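Local coordinates for piwi domain-containing protein (Vanderwaltozyma polyspora, PDB 5THE) that probably binds guide RNA as the C-terminal lobe of a budding yeast Argonaute, whose Piwi domain has the RNase H-like fold, at residues D380-C385 and D459-T464; L264-L269 and P336-Y341. All blocks are in the same frame, centred on the assembly; numbering follows the deposited sequence.

Interaction 1: D380-C385 and D459-T464; sequences DPPVTC and DENQST
In the RNase H-like Piwi domain, two antiparallel strands part company where Thr-384 pairs with Asp-459, and the turn leading from Asp-459 to helix 465-475 folds back onto Pro-382 and Val-383. Thr-384 and Asp-459 form a non-hydrogen-bonded pair whose side chains lie side by side on one face. Thr-384 OG1 donates to Asp-459 OD2 at 2.6 Å, on the anti side of the carboxylate. The same oxygen takes two further bonds from outside the carboxylate plane, Ser-463 OG over one face and Asn-461 N over the other, the latter closing an Asx turn. Asp-459 OD1 meanwhile accepts Ser-463 N through its syn lone pair, so four donors fix the carboxylate's rotation and hold the turn closed. Asn-461 returns the link: its ND2 reaches Thr-384 OG1 at 2.9 Å, with the hydroxyl almost exactly in the amide plane, and adds a weak bond to Pro-382 O. Its OD1 lies 3.2 Å from Pro-382 CG, where the two side chains cross at about a right angle. Glu-460 clasps Val-383 twice, its backbone N bonding Val-383 O at 2.8 Å while the side chain, with CD anti to CA (chi2 179°), runs alongside Val-383. Lys-363 pairs with that carboxylate, whose OE2 receives Val-383 N at 2.7 Å, 24° out of plane.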
loop_
_atom_site.group_PDB
_atom_site.type_symbol
_atom_site.label_atom_id
_atom_site.label_comp_id
_atom_site.label_asym_id
_atom_site.label_seq_id
_atom_site.Cartn_x
_atom_site.Cartn_y
_atom_site.Cartn_z
ATOM N N ASP A 380 12.906 -12.313 20.790
ATOM C CA ASP A 380 12.200 -13.414 20.136
ATOM C C ASP A 380 10.701 -13.126 20.135
ATOM O O ASP A 380 9.928 -13.788 20.829
ATOM C CB ASP A 380 12.523 -14.735 20.843
ATOM C CG ASP A 380 11.844 -15.931 20.200
ATOM O OD1 ASP A 380 11.553 -15.879 18.983
ATOM O OD2 ASP A 380 11.594 -16.918 20.930
ATOM N N PRO A 381 10.252 -12.146 19.352
ATOM C CA PRO A 381 8.822 -11.776 19.371
ATOM C C PRO A 381 7.976 -12.800 18.632
ATOM O O PRO A 381 8.385 -13.317 17.582
ATOM C CB PRO A 381 8.798 -10.413 18.658
ATOM C CG PRO A 381 9.999 -10.456 17.727
ATOM C CD PRO A 381 11.043 -11.305 18.427
ATOM N N PRO A 382 6.777 -13.105 19.130
ATOM C CA PRO A 382 5.906 -14.061 18.420
ATOM C C PRO A 382 5.393 -13.506 17.094
ATOM O O PRO A 382 5.031 -12.333 16.977
ATOM C CB PRO A 382 4.755 -14.291 19.409
ATOM C CG PRO A 382 4.742 -13.047 20.297
ATOM C CD PRO A 382 6.178 -12.614 20.384
ATOM N N VAL A 383 5.327 -14.379 16.099
ATOM C CA VAL A 383 4.977 -14.002 14.738
ATOM C C VAL A 383 3.648 -14.648 14.352
ATOM O O VAL A 383 3.387 -15.811 14.676
ATOM C CB VAL A 383 6.097 -14.417 13.767
ATOM C CG1 VAL A 383 5.715 -14.101 12.329
ATOM C CG2 VAL A 383 7.418 -13.727 14.156
ATOM N N THR A 384 2.806 -13.890 13.659
ATOM C CA THR A 384 1.662 -14.454 12.953
ATOM C C THR A 384 1.892 -14.198 11.472
ATOM O O THR A 384 2.232 -13.075 11.085
ATOM C CB THR A 384 0.334 -13.830 13.403
ATOM O OG1 THR A 384 0.097 -14.114 14.789
ATOM C CG2 THR A 384 -0.831 -14.404 12.564
ATOM N N CYS A 385 1.716 -15.223 10.647
ATOM C CA CYS A 385 1.824 -15.067 9.200
ATOM C C CYS A 385 0.466 -15.285 8.528
ATOM O O CYS A 385 -0.213 -16.290 8.777
ATOM C CB CYS A 385 2.867 -16.028 8.623
ATOM S SG CYS A 385 2.888 -16.041 6.821
ATOM N N ASP A 459 1.124 -18.981 13.457
ATOM C CA ASP A 459 0.573 -18.087 14.461
ATOM C C ASP A 459 1.141 -18.481 15.821
ATOM O O ASP A 459 0.760 -19.513 16.377
ATOM C CB ASP A 459 -0.956 -18.129 14.448
ATOM C CG ASP A 459 -1.557 -17.354 15.555
ATOM O OD1 ASP A 459 -2.514 -17.843 16.177
ATOM O OD2 ASP A 459 -1.059 -16.249 15.808
ATOM N N GLU A 460 2.012 -17.636 16.365
ATOM C CA GLU A 460 2.445 -17.775 17.748
ATOM C C GLU A 460 1.701 -16.820 18.666
ATOM O O GLU A 460 2.135 -16.584 19.795
ATOM C CB GLU A 460 3.955 -17.562 17.868
ATOM C CG GLU A 460 4.717 -18.032 16.656
ATOM C CD GLU A 460 6.206 -17.783 16.782
ATOM O OE1 GLU A 460 6.906 -18.632 17.368
ATOM O OE2 GLU A 460 6.671 -16.718 16.342
ATOM N N ASN A 461 0.583 -16.262 18.208
ATOM C CA ASN A 461 -0.087 -15.222 18.973
ATOM C C ASN A 461 -1.478 -15.628 19.433
ATOM O O ASN A 461 -2.243 -14.761 19.852
ATOM C CB ASN A 461 -0.150 -13.923 18.166
ATOM C CG ASN A 461 1.192 -13.214 18.118
ATOM O OD1 ASN A 461 1.742 -12.864 19.157
ATOM N ND2 ASN A 461 1.725 -13.011 16.919
ATOM N N GLN A 462 -1.816 -16.924 19.386
ATOM C CA GLN A 462 -3.080 -17.424 19.947
ATOM C C GLN A 462 -4.272 -16.695 19.330
ATOM O O GLN A 462 -5.183 -16.236 20.030
ATOM C CB GLN A 462 -3.119 -17.293 21.475
ATOM C CG GLN A 462 -2.123 -18.146 22.230
ATOM C CD GLN A 462 -0.750 -17.496 22.341
ATOM O OE1 GLN A 462 -0.630 -16.302 22.658
ATOM N NE2 GLN A 462 0.295 -18.278 22.073
ATOM N N SER A 463 -4.250 -16.578 18.009
ATOM C CA SER A 463 -5.237 -15.780 17.294
ATOM C C SER A 463 -6.468 -16.616 16.980
ATOM O O SER A 463 -6.351 -17.746 16.505
ATOM C CB SER A 463 -4.645 -15.233 16.000
ATOM O OG SER A 463 -3.436 -14.554 16.265
ATOM N N THR A 464 -7.638 -16.047 17.226
ATOM C CA THR A 464 -8.895 -16.664 16.835
ATOM C C THR A 464 -9.311 -16.172 15.453
ATOM O O THR A 464 -8.844 -15.138 14.973
ATOM C CB THR A 464 -10.004 -16.320 17.826
ATOM O OG1 THR A 464 -10.233 -14.906 17.777
ATOM C CG2 THR A 464 -9.638 -16.753 19.244
#

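Interaction 2: L264-L269 and P336-Y341; sequences LPILVL and PTKIMY
Leu-267 to Leu-269 and Ile-339 to Tyr-341 are neighbouring parallel strands of the RNase H-like Piwi domain, in register residue for residue, with axes 4.7 Å apart and only 12° from parallel. Three backbone hydrogen bonds join the segments: Leu-267 N to Lys-338 O, Met-340 N to Leu-267 O and Leu-269 N to Met-340 O. The first two bracket Ile-339, the residue opposite Leu-267, and the ladder continues from Leu-269 to Phe-342. CA-H...O contacts from Ile-339 CA to Leu-267 O and from Val-268 CA to Met-340 O supplement them.

Before the strands proper, a water takes over from direct pairing. It donates to Pro-265 O at 2.8 Å and accepts from Thr-337 N at 2.9 Å, bridging a proline carbonyl and a backbone amide ahead of the ladder.

Apolar packing differs between the two faces. On the face of Leu-267, Leu-269, Ile-339 and Tyr-341, Leu-267 lies beside the Pro-336 ring, CB to CB 3.7 Å, while Leu-269 crosses Ile-339 obliquely. Leu-269 CD1 sits 3.6 Å from Ile-339 CG2, a branch anti to its own backbone N, and also approaches the Tyr-341 ring. Helix 320-329 covers Leu-269 and Pro-336, and Tyr-341 OH goes on to bond Glu-358. On the other face, Met-340 meets Ile-266, and Tyr-467 of helix 465-475 packs on both. Ile-266 divides its branches: CG1 rests on Lys-338 CB, near the base of the chain whose NZ bonds Asn-461, whereas CG2, anti to the backbone N, lies 3.5 Å from Lys-338 O and 3.9 Å from Met-340 CB.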
loop_
_atom_site.group_PDB
_atom_site.type_symbol
_atom_site.label_atom_id
_atom_site.label_comp_id
_atom_site.label_asym_id
_atom_site.label_seq_id
_atom_site.Cartn_x
_atom_site.Cartn_y
_atom_site.Cartn_z
ATOM N N LEU A 264 2.376 -1.981 23.443
ATOM C CA LEU A 264 3.126 -1.590 22.278
ATOM C C LEU A 264 2.382 -2.043 21.030
ATOM O O LEU A 264 1.821 -3.147 21.014
ATOM C CB LEU A 264 4.533 -2.203 22.294
ATOM C CG LEU A 264 5.523 -1.578 23.280
ATOM C CD1 LEU A 264 6.754 -2.456 23.381
ATOM C CD2 LEU A 264 5.886 -0.169 22.824
ATOM N N PRO A 265 2.336 -1.216 19.989
ATOM C CA PRO A 265 1.616 -1.611 18.774
ATOM C C PRO A 265 2.292 -2.791 18.097
ATOM O O PRO A 265 3.516 -2.928 18.113
ATOM C CB PRO A 265 1.675 -0.356 17.902
ATOM C CG PRO A 265 2.904 0.347 18.347
ATOM C CD PRO A 265 2.951 0.116 19.849
ATOM N N ILE A 266 1.466 -3.673 17.537
ATOM C CA ILE A 266 1.993 -4.784 16.764
ATOM C C ILE A 266 2.720 -4.233 15.551
ATOM O O ILE A 266 2.296 -3.244 14.943
ATOM C CB ILE A 266 0.851 -5.730 16.361
ATOM C CG1 ILE A 266 0.209 -6.332 17.607
ATOM C CG2 ILE A 266 1.338 -6.840 15.414
ATOM C CD1 ILE A 266 -1.129 -7.005 17.325
ATOM N N LEU A 267 3.852 -4.842 15.219
ATOM C CA LEU A 267 4.545 -4.523 13.980
ATOM C C LEU A 267 3.846 -5.274 12.855
ATOM O O LEU A 267 3.861 -6.510 12.820
ATOM C CB LEU A 267 6.016 -4.909 14.079
ATOM C CG LEU A 267 6.771 -4.862 12.748
ATOM C CD1 LEU A 267 6.795 -3.437 12.230
ATOM C CD2 LEU A 267 8.178 -5.406 12.889
ATOM N N VAL A 268 3.191 -4.539 11.962
ATOM C CA VAL A 268 2.445 -5.135 10.859
ATOM C C VAL A 268 3.308 -5.022 9.617
ATOM O O VAL A 268 3.742 -3.921 9.259
ATOM C CB VAL A 268 1.079 -4.455 10.654
ATOM C CG1 VAL A 268 0.362 -5.068 9.462
ATOM C CG2 VAL A 268 0.212 -4.572 11.924
ATOM N N LEU A 269 3.558 -6.159 8.963
ATOM C CA LEU A 269 4.416 -6.241 7.794
ATOM C C LEU A 269 3.620 -6.685 6.578
ATOM O O LEU A 269 2.690 -7.488 6.687
ATOM C CB LEU A 269 5.551 -7.243 7.997
ATOM C CG LEU A 269 6.468 -7.100 9.209
ATOM C CD1 LEU A 269 7.246 -8.389 9.318
ATOM C CD2 LEU A 269 7.398 -5.905 9.005
ATOM N N PRO A 336 9.105 -4.066 18.844
ATOM C CA PRO A 336 7.760 -4.631 18.951
ATOM C C PRO A 336 7.783 -5.958 19.693
ATOM O O PRO A 336 8.780 -6.688 19.696
ATOM C CB PRO A 336 7.317 -4.810 17.492
ATOM C CG PRO A 336 8.575 -4.817 16.693
ATOM C CD PRO A 336 9.569 -3.978 17.448
ATOM N N THR A 337 6.676 -6.245 20.363
ATOM C CA THR A 337 6.545 -7.503 21.069
ATOM C C THR A 337 5.678 -8.508 20.325
ATOM O O THR A 337 5.584 -9.657 20.767
ATOM C CB THR A 337 5.993 -7.269 22.486
ATOM O OG1 THR A 337 4.704 -6.645 22.410
ATOM C CG2 THR A 337 6.948 -6.366 23.282
ATOM N N LYS A 338 5.061 -8.108 19.210
ATOM C CA LYS A 338 4.328 -9.008 18.326
ATOM C C LYS A 338 4.560 -8.558 16.894
ATOM O O LYS A 338 4.634 -7.358 16.617
ATOM C CB LYS A 338 2.809 -9.015 18.598
ATOM C CG LYS A 338 2.375 -9.571 19.954
ATOM C CD LYS A 338 0.849 -9.597 20.032
ATOM C CE LYS A 338 0.362 -10.093 21.389
ATOM N NZ LYS A 338 0.857 -11.464 21.649
ATOM N N ILE A 339 4.650 -9.527 15.984
ATOM C CA ILE A 339 4.841 -9.255 14.562
ATOM C C ILE A 339 3.724 -9.939 13.782
ATOM O O ILE A 339 3.421 -11.116 14.014
ATOM C CB ILE A 339 6.227 -9.731 14.078
ATOM C CG1 ILE A 339 7.333 -9.019 14.864
ATOM C CG2 ILE A 339 6.410 -9.498 12.610
ATOM C CD1 ILE A 339 8.736 -9.484 14.475
ATOM N N MET A 340 3.116 -9.199 12.862
ATOM C CA MET A 340 2.080 -9.698 11.962
ATOM C C MET A 340 2.605 -9.579 10.539
ATOM O O MET A 340 2.879 -8.467 10.074
ATOM C CB MET A 340 0.793 -8.894 12.136
ATOM C CG MET A 340 -0.366 -9.338 11.281
ATOM S SD MET A 340 -1.468 -10.425 12.197
ATOM C CE MET A 340 -1.738 -9.440 13.676
ATOM N N TYR A 341 2.738 -10.716 9.849
ATOM C CA TYR A 341 3.430 -10.796 8.564
ATOM C C TYR A 341 2.448 -11.184 7.457
ATOM O O TYR A 341 2.034 -12.344 7.353
ATOM C CB TYR A 341 4.580 -11.793 8.668
ATOM C CG TYR A 341 5.307 -12.053 7.376
ATOM C CD1 TYR A 341 5.830 -11.006 6.631
ATOM C CD2 TYR A 341 5.486 -13.353 6.907
ATOM C CE1 TYR A 341 6.507 -11.246 5.433
ATOM C CE2 TYR A 341 6.159 -13.606 5.722
ATOM C CZ TYR A 341 6.676 -12.549 4.994
ATOM O OH TYR A 341 7.356 -12.790 3.820
HETATM O O HOH W 1 4.091 -5.129 19.683
#

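Strand 339-344 ties the two interactions together: it lies between strands 264-274 and 383-389, parallel to both, and strand 452-459 follows, antiparallel. Interaction 2 therefore joins the first pair and interaction 1 the last, with centres 9 Å apart. Probable backbone hydrogen bonds join them, Thr-384 N to Ile-339 O and Tyr-341 N to Thr-384 O, and Pro-381 packs on Ile-339. Along the chain they come in series, interaction 2 closing before interaction 1 opens, with helix 351-373 in between. Both lie in the Piwi domain, nearest atoms about 20 Å (interaction 1) and about 17 Å (interaction 2) from the bound nucleic acid, in its framework rather than at the RNA.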